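PDB 6BHC: pseudopodium-enriched atypical kinase 1, which is classed as a pseudokinase and probably works through a dimerising kinase fold that engages signalling partners rather than through phosphate transfer. Local coordinates for residues A[116-121]-A[239-244]; A[110-115]-A[191-196]; A[154-159]-A[209-214]. The protein carries 1 engineered substitution. One frame throughout, in Å; residues are numbered along the deposited sequence.

Contact 1 of 3, residues A[116-121]-A[239-244]; sequences NIQQDC and IVSNFS
Gln-118 lies against three consecutive residues, Ile-239, Val-240 and Ser-241, and its side chain traces the contact. CB sits 3.5 Å from Val-240 O and, on the apolar part of the contact, 3.7 Å from Ile-239 CG2. CG stands anti to the backbone N (chi1 -176°), and the chain, extended beyond it, brings CD beside Ser-241 CB. Beyond it, OE1 of Gln-118 comes within 3.3 Å of Ser-241 CB and accepts a bond from a water at 2.6 Å. The same water accepts a hydrogen bond from Asn-242 N, 3.0 Å away, and lies in plane at the edge of the Phe-243 ring. By sequence, Asn-242, Phe-243 and Ser-244 occupy the place of the DFG motif of active kinases, and the segment carrying Gln-118 is the loop leading from the helix C region to strand 123-128. OE1 also accepts a hydrogen bond from Lys-89 NZ, by sequence the probable counterpart of the lysine that binds ATP phosphates in active kinases, while Gln-118 NE2 is bonded to Tyr-73 OH; bonds at both OE1 and NE2 should hold the amide against turning over. A single backbone bridge, Ile-117 with Val-240, joins the segments. Val-240 N donates to Asn-116 O at 2.8 Å, nearly straight (174°) but from above the carbonyl plane, and Val-240 CG2 presses on the same oxygen. Gln-118 N returns a more bent bond to Val-240 O. Farther along, Ile-117 CG2 meets Phe-243 CZ at 4.0 Å, the two side chains crossing at about a right angle.

Contact 2 of 3, residues A[110-115]-A[191-196]; sequences SLAVHF and LEHLKP
The side chains of His-114 and His-193 overlap head to tail, each CB beside the other's ring, joining the loop after the helix C region of the kinase fold to the C-terminal end of helix 173-194, the helix E of the C-lobe. In each, CG is anti to the backbone N (chi1 -169° for His-114 and -171° for His-193), which carries CG across toward the other segment. His-114 CB lies 3.9 Å from the centroid of the His-193 ring, over its centre, and His-193 CB in return stands over a face of the His-114 ring, so two CH-pi contacts run in opposite senses. The planes are inclined at 43°; the closest ring atoms are His-114 CD2 and His-193 ND1, 3.4 Å apart. His-114 ND1 is bonded to Asn-116 N, which would hold its ring against rotation. The His-193 ring is also held at NE2, which donates a bent bond of 2.9 Å to Ala-112 O, approaching from above the carbonyl plane, with Ala-112 O itself tilted out of the ring plane. An alanine in place of His-193 would probably leave Ala-112 O without this N-H donor and bare the His-114 CB, opening a gap between loop and helix. Next along the helix, Leu-194 extends its side chain to Leu-111, and the two meet through single methyls, Leu-111 CD1 to Leu-194 CD2 at 3.7 Å.

Contact 3 of 3, residues A[154-159]-A[209-214]; sequences PCLTVA and LLLVHY
In the kinase fold, the chain leaving the hinge and entering helix 158-163 runs beside strand 209-212, which follows the catalytic loop; here it adds a short, weakly bonded edge strand. Three backbone hydrogen bonds join the segments: Cys-155 N donates to Leu-211 O at 3.1 Å, Leu-211 N to Leu-156 O at 2.9 Å, and Val-158 N to Leu-209 O at 2.9 Å. Val-158 CG2 rests 3.6 Å from Leu-209 CB and also reaches Leu-211 CG. Leu-156 CD2 lies 3.9 Å from Leu-211 CB. Thr-157 CG2, anti to the carbonyl carbon, meets Leu-210 CD2 at 3.7 Å. Thr-157 is the N-cap of helix 158-163, its OG1 capping a backbone N while Asp-160 OD2 accepts from Thr-157 N, a capping box. Pro-154 CB packs on Leu-210 CB. Cys-155 SG comes 3.5 Å from His-213 ND1, obliquely to the ring. Leu-210, two residues after the catalytic-loop Asn-208, probably corresponds to the leucine lying beneath adenine in active kinases. Tyr-73 and Cys-66, from strands 71-78 and 66-67, touch both Pro-154 and Leu-210, consistent with N-lobe side chains lying against the base of the cleft, while strand 237-240 flanks strand 209-212 on its other edge.

Overall arrangement
Contacts 1 and 3 share a sheet: strand 209-212 lies between strands 156-157 and 237-240, and Ile-239 N to Leu-210 O, 2.8 Å, is a probable hydrogen bond joining them, their centres about 11 Å apart. Gln-118 NE2 also packs on Leu-210 CD1; the two contacts meet at what is probably the base of the cleft that holds ATP in active kinases. Contact 2 backs contact 1 from the side of helix 173-194, centres about 10 Å apart, with Ile-117 CD1 touching His-193 CD2 at 3.6 Å and also reaching Leu-194. Contacts 2 and 3 do not touch: their centres are about 19 Å apart and their nearest atoms about 5 Å, leaving contact 1 to connect them.

Contact 1 of 3, residues A[116-121]-A[239-244]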
loop_
_atom_site.group_PDB
_atom_site.type_symbol
_atom_site.label_atom_id
_atom_site.label_comp_id
_atom_site.label_asym_id
_atom_site.label_seq_id
_atom_site.Cartn_x
_atom_site.Cartn_y
_atom_site.Cartn_z
ATOM N N ASN A 116 12.581 -21.350 3.015
ATOM C CA ASN A 116 12.026 -22.649 3.372
ATOM C C ASN A 116 13.098 -23.717 3.572
ATOM O O ASN A 116 12.785 -24.912 3.574
ATOM C CB ASN A 116 11.023 -23.096 2.309
ATOM C CG ASN A 116 9.899 -22.100 2.121
ATOM O OD1 ASN A 116 9.786 -21.467 1.073
ATOM N ND2 ASN A 116 9.062 -21.953 3.141
ATOM N N ILE A 117 14.354 -23.316 3.740
ATOM C CA ILE A 117 15.449 -24.244 3.989
ATOM C C ILE A 117 16.144 -23.824 5.276
ATOM O O ILE A 117 16.377 -22.632 5.505
ATOM C CB ILE A 117 16.437 -24.295 2.803
ATOM C CG1 ILE A 117 15.713 -24.771 1.542
ATOM C CG2 ILE A 117 17.619 -25.209 3.117
ATOM C CD1 ILE A 117 16.613 -24.973 0.350
ATOM N N GLN A 118 16.467 -24.804 6.116
ATOM C CA GLN A 118 16.968 -24.515 7.453
ATOM C C GLN A 118 18.317 -23.810 7.397
ATOM O O GLN A 118 19.216 -24.218 6.653
ATOM C CB GLN A 118 17.084 -25.802 8.268
ATOM C CG GLN A 118 17.507 -25.570 9.706
ATOM C CD GLN A 118 17.374 -26.812 10.560
ATOM O OE1 GLN A 118 17.780 -27.903 10.161
ATOM N NE2 GLN A 118 16.793 -26.654 11.743
ATOM N N GLN A 119 18.451 -22.749 8.185
ATOM C CA GLN A 119 19.699 -22.026 8.365
ATOM C C GLN A 119 20.254 -22.307 9.755
ATOM O O GLN A 119 19.518 -22.652 10.684
ATOM C CB GLN A 119 19.499 -20.517 8.188
ATOM C CG GLN A 119 18.718 -20.118 6.950
ATOM C CD GLN A 119 18.359 -18.643 6.947
ATOM O OE1 GLN A 119 19.217 -17.781 7.139
ATOM N NE2 GLN A 119 17.081 -18.346 6.741
ATOM N N ASP A 120 21.569 -22.150 9.891
ATOM C CA ASP A 120 22.228 -22.307 11.178
ATOM C C ASP A 120 23.264 -21.206 11.344
ATOM O O ASP A 120 23.783 -20.669 10.362
ATOM C CB ASP A 120 22.891 -23.686 11.317
ATOM C CG ASP A 120 24.072 -23.865 10.383
ATOM O OD1 ASP A 120 25.206 -23.533 10.788
ATOM O OD2 ASP A 120 23.867 -24.339 9.246
ATOM N N CYS A 121 23.558 -20.874 12.601
ATOM C CA CYS A 121 24.549 -19.856 12.930
ATOM C C CYS A 121 25.711 -20.446 13.722
ATOM O O CYS A 121 26.348 -19.750 14.517
ATOM C CB CYS A 121 23.906 -18.698 13.694
ATOM S SG CYS A 121 23.070 -19.160 15.232
ATOM N N ILE A 239 9.928 -25.240 6.889
ATOM C CA ILE A 239 11.380 -25.256 6.784
ATOM C C ILE A 239 11.830 -26.692 6.556
ATOM O O ILE A 239 11.553 -27.573 7.381
ATOM C CB ILE A 239 12.049 -24.660 8.034
ATOM C CG1 ILE A 239 11.882 -23.136 8.043
ATOM C CG2 ILE A 239 13.511 -25.042 8.094
ATOM C CD1 ILE A 239 12.604 -22.439 9.176
ATOM N N VAL A 240 12.510 -26.930 5.437
ATOM C CA VAL A 240 13.034 -28.254 5.118
ATOM C C VAL A 240 14.337 -28.463 5.876
ATOM O O VAL A 240 15.229 -27.608 5.849
ATOM C CB VAL A 240 13.246 -28.409 3.603
ATOM C CG1 VAL A 240 13.672 -29.830 3.269
ATOM C CG2 VAL A 240 11.984 -28.030 2.842
ATOM N N SER A 241 14.452 -29.603 6.552
ATOM C CA SER A 241 15.626 -29.896 7.359
ATOM C C SER A 241 16.045 -31.340 7.131
ATOM O O SER A 241 15.450 -32.066 6.325
ATOM C CB SER A 241 15.355 -29.636 8.845
ATOM O OG SER A 241 14.441 -30.586 9.361
ATOM N N ASN A 242 17.086 -31.747 7.857
ATOM C CA ASN A 242 17.627 -33.099 7.817
ATOM C C ASN A 242 18.133 -33.461 6.428
ATOM O O ASN A 242 17.440 -34.139 5.660
ATOM C CB ASN A 242 16.588 -34.117 8.285
ATOM C CG ASN A 242 17.185 -35.488 8.509
ATOM O OD1 ASN A 242 18.404 -35.659 8.453
ATOM N ND2 ASN A 242 16.335 -36.472 8.779
ATOM N N PHE A 243 19.348 -33.024 6.106
ATOM C CA PHE A 243 20.001 -33.347 4.844
ATOM C C PHE A 243 21.017 -34.475 4.996
ATOM O O PHE A 243 22.050 -34.477 4.317
ATOM C CB PHE A 243 20.666 -32.100 4.263
ATOM C CG PHE A 243 19.692 -31.088 3.730
ATOM C CD1 PHE A 243 18.983 -30.264 4.591
ATOM C CD2 PHE A 243 19.485 -30.961 2.367
ATOM C CE1 PHE A 243 18.085 -29.335 4.100
ATOM C CE2 PHE A 243 18.589 -30.034 1.869
ATOM C CZ PHE A 243 17.888 -29.220 2.737
ATOM N N SER A 244 20.740 -35.442 5.877
ATOM C CA SER A 244 21.685 -36.529 6.109
ATOM C C SER A 244 21.758 -37.483 4.923
ATOM O O SER A 244 22.797 -38.116 4.705
ATOM C CB SER A 244 21.302 -37.296 7.375
ATOM O OG SER A 244 21.162 -36.424 8.481
HETATM O O HOH W 1 18.925 -29.408 8.418
#

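Contact 2 of 3, residues A[110-115]-A[191-196]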
loop_
_atom_site.group_PDB
_atom_site.type_symbol
_atom_site.label_atom_id
_atom_site.label_comp_id
_atom_site.label_asym_id
_atom_site.label_seq_id
_atom_site.Cartn_x
_atom_site.Cartn_y
_atom_site.Cartn_z
ATOM N N SER A 110 26.548 -25.335 1.893
ATOM C CA SER A 110 26.919 -24.903 0.551
ATOM C C SER A 110 25.774 -24.238 -0.201
ATOM O O SER A 110 25.973 -23.811 -1.342
ATOM C CB SER A 110 27.443 -26.094 -0.259
ATOM O OG SER A 110 26.450 -27.095 -0.401
ATOM N N LEU A 111 24.592 -24.131 0.401
ATOM C CA LEU A 111 23.427 -23.554 -0.254
ATOM C C LEU A 111 23.214 -22.119 0.206
ATOM O O LEU A 111 23.365 -21.806 1.391
ATOM C CB LEU A 111 22.171 -24.376 0.044
ATOM C CG LEU A 111 22.267 -25.894 -0.110
ATOM C CD1 LEU A 111 20.975 -26.551 0.352
ATOM C CD2 LEU A 111 22.580 -26.269 -1.549
ATOM N N ALA A 112 22.864 -21.248 -0.739
ATOM C CA ALA A 112 22.463 -19.897 -0.381
ATOM C C ALA A 112 21.188 -19.940 0.451
ATOM O O ALA A 112 20.380 -20.866 0.341
ATOM C CB ALA A 112 22.252 -19.050 -1.636
ATOM N N VAL A 113 21.012 -18.922 1.299
ATOM C CA VAL A 113 19.897 -18.928 2.233
ATOM C C VAL A 113 18.573 -18.924 1.472
ATOM O O VAL A 113 18.452 -18.355 0.380
ATOM C CB VAL A 113 19.982 -17.737 3.203
ATOM C CG1 VAL A 113 21.260 -17.816 4.028
ATOM C CG2 VAL A 113 19.914 -16.421 2.444
ATOM N N HIS A 114 17.577 -19.587 2.051
ATOM C CA HIS A 114 16.253 -19.664 1.457
ATOM C C HIS A 114 15.221 -19.697 2.572
ATOM O O HIS A 114 15.462 -20.254 3.645
ATOM C CB HIS A 114 16.105 -20.895 0.557
ATOM C CG HIS A 114 14.864 -20.883 -0.278
ATOM N ND1 HIS A 114 13.648 -21.336 0.186
ATOM C CD2 HIS A 114 14.650 -20.470 -1.549
ATOM C CE1 HIS A 114 12.740 -21.204 -0.763
ATOM N NE2 HIS A 114 13.322 -20.681 -1.828
ATOM N N PHE A 115 14.060 -19.100 2.293
ATOM C CA PHE A 115 13.013 -18.955 3.300
ATOM C C PHE A 115 12.540 -20.301 3.839
ATOM O O PHE A 115 12.150 -20.399 5.009
ATOM C CB PHE A 115 11.845 -18.174 2.693
ATOM C CG PHE A 115 10.770 -17.802 3.672
ATOM C CD1 PHE A 115 10.975 -16.795 4.601
ATOM C CD2 PHE A 115 9.537 -18.435 3.637
ATOM C CE1 PHE A 115 9.978 -16.441 5.491
ATOM C CE2 PHE A 115 8.538 -18.088 4.525
ATOM C CZ PHE A 115 8.758 -17.086 5.451
ATOM N N LEU A 191 12.443 -27.071 -2.571
ATOM C CA LEU A 191 12.985 -28.094 -3.460
ATOM C C LEU A 191 13.437 -27.490 -4.783
ATOM O O LEU A 191 14.432 -27.935 -5.365
ATOM C CB LEU A 191 11.947 -29.191 -3.698
ATOM C CG LEU A 191 11.584 -30.055 -2.489
ATOM C CD1 LEU A 191 10.512 -31.068 -2.859
ATOM C CD2 LEU A 191 12.820 -30.753 -1.935
ATOM N N GLU A 192 12.719 -26.476 -5.272
ATOM C CA GLU A 192 13.148 -25.774 -6.477
ATOM C C GLU A 192 14.481 -25.069 -6.257
ATOM O O GLU A 192 15.255 -24.890 -7.204
ATOM C CB GLU A 192 12.070 -24.775 -6.901
ATOM C CG GLU A 192 12.280 -24.141 -8.264
ATOM C CD GLU A 192 11.197 -23.129 -8.604
ATOM O OE1 GLU A 192 10.662 -22.492 -7.672
ATOM O OE2 GLU A 192 10.879 -22.978 -9.802
ATOM N N HIS A 193 14.767 -24.671 -5.015
ATOM C CA HIS A 193 16.046 -24.055 -4.684
ATOM C C HIS A 193 17.204 -25.039 -4.792
ATOM O O HIS A 193 18.343 -24.614 -5.012
ATOM C CB HIS A 193 15.982 -23.470 -3.269
ATOM C CG HIS A 193 17.165 -22.632 -2.899
ATOM N ND1 HIS A 193 17.382 -21.376 -3.423
ATOM C CD2 HIS A 193 18.187 -22.864 -2.042
ATOM C CE1 HIS A 193 18.491 -20.873 -2.911
ATOM N NE2 HIS A 193 18.998 -21.755 -2.069
ATOM N N LEU A 194 16.939 -26.340 -4.657
ATOM C CA LEU A 194 18.002 -27.335 -4.714
ATOM C C LEU A 194 18.410 -27.689 -6.137
ATOM O O LEU A 194 19.519 -28.199 -6.339
ATOM C CB LEU A 194 17.573 -28.613 -3.989
ATOM C CG LEU A 194 17.091 -28.496 -2.543
ATOM C CD1 LEU A 194 16.749 -29.872 -1.980
ATOM C CD2 LEU A 194 18.129 -27.806 -1.679
ATOM N N LYS A 195 17.548 -27.432 -7.120
ATOM C CA LYS A 195 17.812 -27.894 -8.482
ATOM C C LYS A 195 19.066 -27.287 -9.098
ATOM O O LYS A 195 19.854 -28.041 -9.695
ATOM C CB LYS A 195 16.579 -27.640 -9.356
ATOM C CG LYS A 195 15.306 -28.256 -8.807
ATOM C CD LYS A 195 15.467 -29.751 -8.587
ATOM C CE LYS A 195 14.202 -30.363 -8.004
ATOM N NZ LYS A 195 14.345 -31.831 -7.781
ATOM N N PRO A 196 19.321 -25.975 -9.016
ATOM C CA PRO A 196 20.560 -25.448 -9.615
ATOM C C PRO A 196 21.824 -25.971 -8.954
ATOM O O PRO A 196 22.900 -25.900 -9.561
ATOM C CB PRO A 196 20.421 -23.929 -9.439
ATOM C CG PRO A 196 18.961 -23.698 -9.281
ATOM C CD PRO A 196 18.472 -24.882 -8.508
#

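Contact 3 of 3, residues A[154-159]-A[209-214]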
loop_
_atom_site.group_PDB
_atom_site.type_symbol
_atom_site.label_atom_id
_atom_site.label_comp_id
_atom_site.label_asym_id
_atom_site.label_seq_id
_atom_site.Cartn_x
_atom_site.Cartn_y
_atom_site.Cartn_z
ATOM N N PRO A 154 11.856 -23.865 15.840
ATOM C CA PRO A 154 10.720 -24.708 15.454
ATOM C C PRO A 154 9.796 -24.974 16.631
ATOM O O PRO A 154 10.237 -25.247 17.750
ATOM C CB PRO A 154 11.391 -25.999 14.971
ATOM C CG PRO A 154 12.648 -26.066 15.760
ATOM C CD PRO A 154 13.103 -24.640 15.966
ATOM N N CYS A 155 8.494 -24.887 16.362
ATOM C CA CYS A 155 7.476 -25.165 17.365
ATOM C C CYS A 155 6.898 -26.567 17.248
ATOM O O CYS A 155 6.407 -27.101 18.248
ATOM C CB CYS A 155 6.340 -24.141 17.262
ATOM S SG CYS A 155 6.899 -22.426 17.263
ATOM N N LEU A 156 6.957 -27.163 16.061
ATOM C CA LEU A 156 6.451 -28.504 15.798
ATOM C C LEU A 156 6.860 -28.879 14.379
ATOM O O LEU A 156 7.384 -28.053 13.626
ATOM C CB LEU A 156 4.930 -28.590 15.970
ATOM C CG LEU A 156 4.042 -27.921 14.916
ATOM C CD1 LEU A 156 2.639 -28.504 14.967
ATOM C CD2 LEU A 156 3.992 -26.410 15.100
ATOM N N THR A 157 6.623 -30.137 14.026
ATOM C CA THR A 157 6.830 -30.613 12.667
ATOM C C THR A 157 5.494 -30.729 11.947
ATOM O O THR A 157 4.423 -30.640 12.550
ATOM C CB THR A 157 7.543 -31.968 12.658
ATOM O OG1 THR A 157 6.755 -32.925 13.375
ATOM C CG2 THR A 157 8.919 -31.862 13.297
ATOM N N VAL A 158 5.567 -30.936 10.631
ATOM C CA VAL A 158 4.342 -31.185 9.883
ATOM C C VAL A 158 3.712 -32.501 10.322
ATOM O O VAL A 158 2.481 -32.618 10.380
ATOM C CB VAL A 158 4.620 -31.150 8.368
ATOM C CG1 VAL A 158 3.362 -31.504 7.587
ATOM C CG2 VAL A 158 5.118 -29.774 7.960
ATOM N N ALA A 159 4.533 -33.500 10.665
ATOM C CA ALA A 159 3.996 -34.745 11.206
ATOM C C ALA A 159 3.171 -34.492 12.462
ATOM O O ALA A 159 2.094 -35.074 12.631
ATOM C CB ALA A 159 5.130 -35.728 11.498
ATOM N N LEU A 209 10.084 -31.882 8.200
ATOM C CA LEU A 209 9.593 -30.563 7.828
ATOM C C LEU A 209 9.149 -29.833 9.090
ATOM O O LEU A 209 8.250 -30.299 9.798
ATOM C CB LEU A 209 8.441 -30.673 6.831
ATOM C CG LEU A 209 8.708 -31.530 5.589
ATOM C CD1 LEU A 209 7.468 -31.613 4.711
ATOM C CD2 LEU A 209 9.891 -30.989 4.802
ATOM N N LEU A 210 9.776 -28.694 9.364
ATOM C CA LEU A 210 9.535 -27.931 10.578
ATOM C C LEU A 210 8.607 -26.755 10.302
ATOM O O LEU A 210 8.594 -26.194 9.203
ATOM C CB LEU A 210 10.853 -27.420 11.163
ATOM C CG LEU A 210 11.992 -28.439 11.240
ATOM C CD1 LEU A 210 13.284 -27.777 11.695
ATOM C CD2 LEU A 210 11.617 -29.584 12.165
ATOM N N LEU A 211 7.836 -26.380 11.321
ATOM C CA LEU A 211 6.920 -25.247 11.255
ATOM C C LEU A 211 7.362 -24.197 12.264
ATOM O O LEU A 211 7.432 -24.477 13.465
ATOM C CB LEU A 211 5.482 -25.688 11.531
ATOM C CG LEU A 211 4.868 -26.606 10.478
ATOM C CD1 LEU A 211 3.493 -27.084 10.916
ATOM C CD2 LEU A 211 4.789 -25.885 9.144
ATOM N N VAL A 212 7.656 -22.992 11.775
ATOM C CA VAL A 212 8.112 -21.888 12.608
ATOM C C VAL A 212 7.230 -20.674 12.341
ATOM O O VAL A 212 6.413 -20.659 11.420
ATOM C CB VAL A 212 9.595 -21.540 12.364
ATOM C CG1 VAL A 212 10.461 -22.787 12.438
ATOM C CG2 VAL A 212 9.758 -20.859 11.023
ATOM N N HIS A 213 7.410 -19.648 13.165
ATOM C CA HIS A 213 6.671 -18.403 13.019
ATOM C C HIS A 213 7.409 -17.442 12.092
ATOM O O HIS A 213 8.550 -17.674 11.685
ATOM C CB HIS A 213 6.441 -17.748 14.381
ATOM C CG HIS A 213 5.390 -18.421 15.207
ATOM N ND1 HIS A 213 5.692 -19.315 16.211
ATOM C CD2 HIS A 213 4.040 -18.335 15.175
ATOM C CE1 HIS A 213 4.574 -19.749 16.763
ATOM N NE2 HIS A 213 3.556 -19.170 16.152
ATOM N N TYR A 214 6.737 -16.345 11.758
ATOM C CA TYR A 214 7.340 -15.299 10.947
ATOM C C TYR A 214 6.796 -13.953 11.401
ATOM O O TYR A 214 5.605 -13.828 11.703
ATOM C CB TYR A 214 7.070 -15.518 9.454
ATOM C CG TYR A 214 5.619 -15.379 9.048
ATOM C CD1 TYR A 214 4.755 -16.465 9.089
ATOM C CD2 TYR A 214 5.116 -14.161 8.612
ATOM C CE1 TYR A 214 3.430 -16.337 8.713
ATOM C CE2 TYR A 214 3.796 -14.023 8.234
ATOM C CZ TYR A 214 2.957 -15.113 8.285
ATOM O OH TYR A 214 1.641 -14.975 7.908
#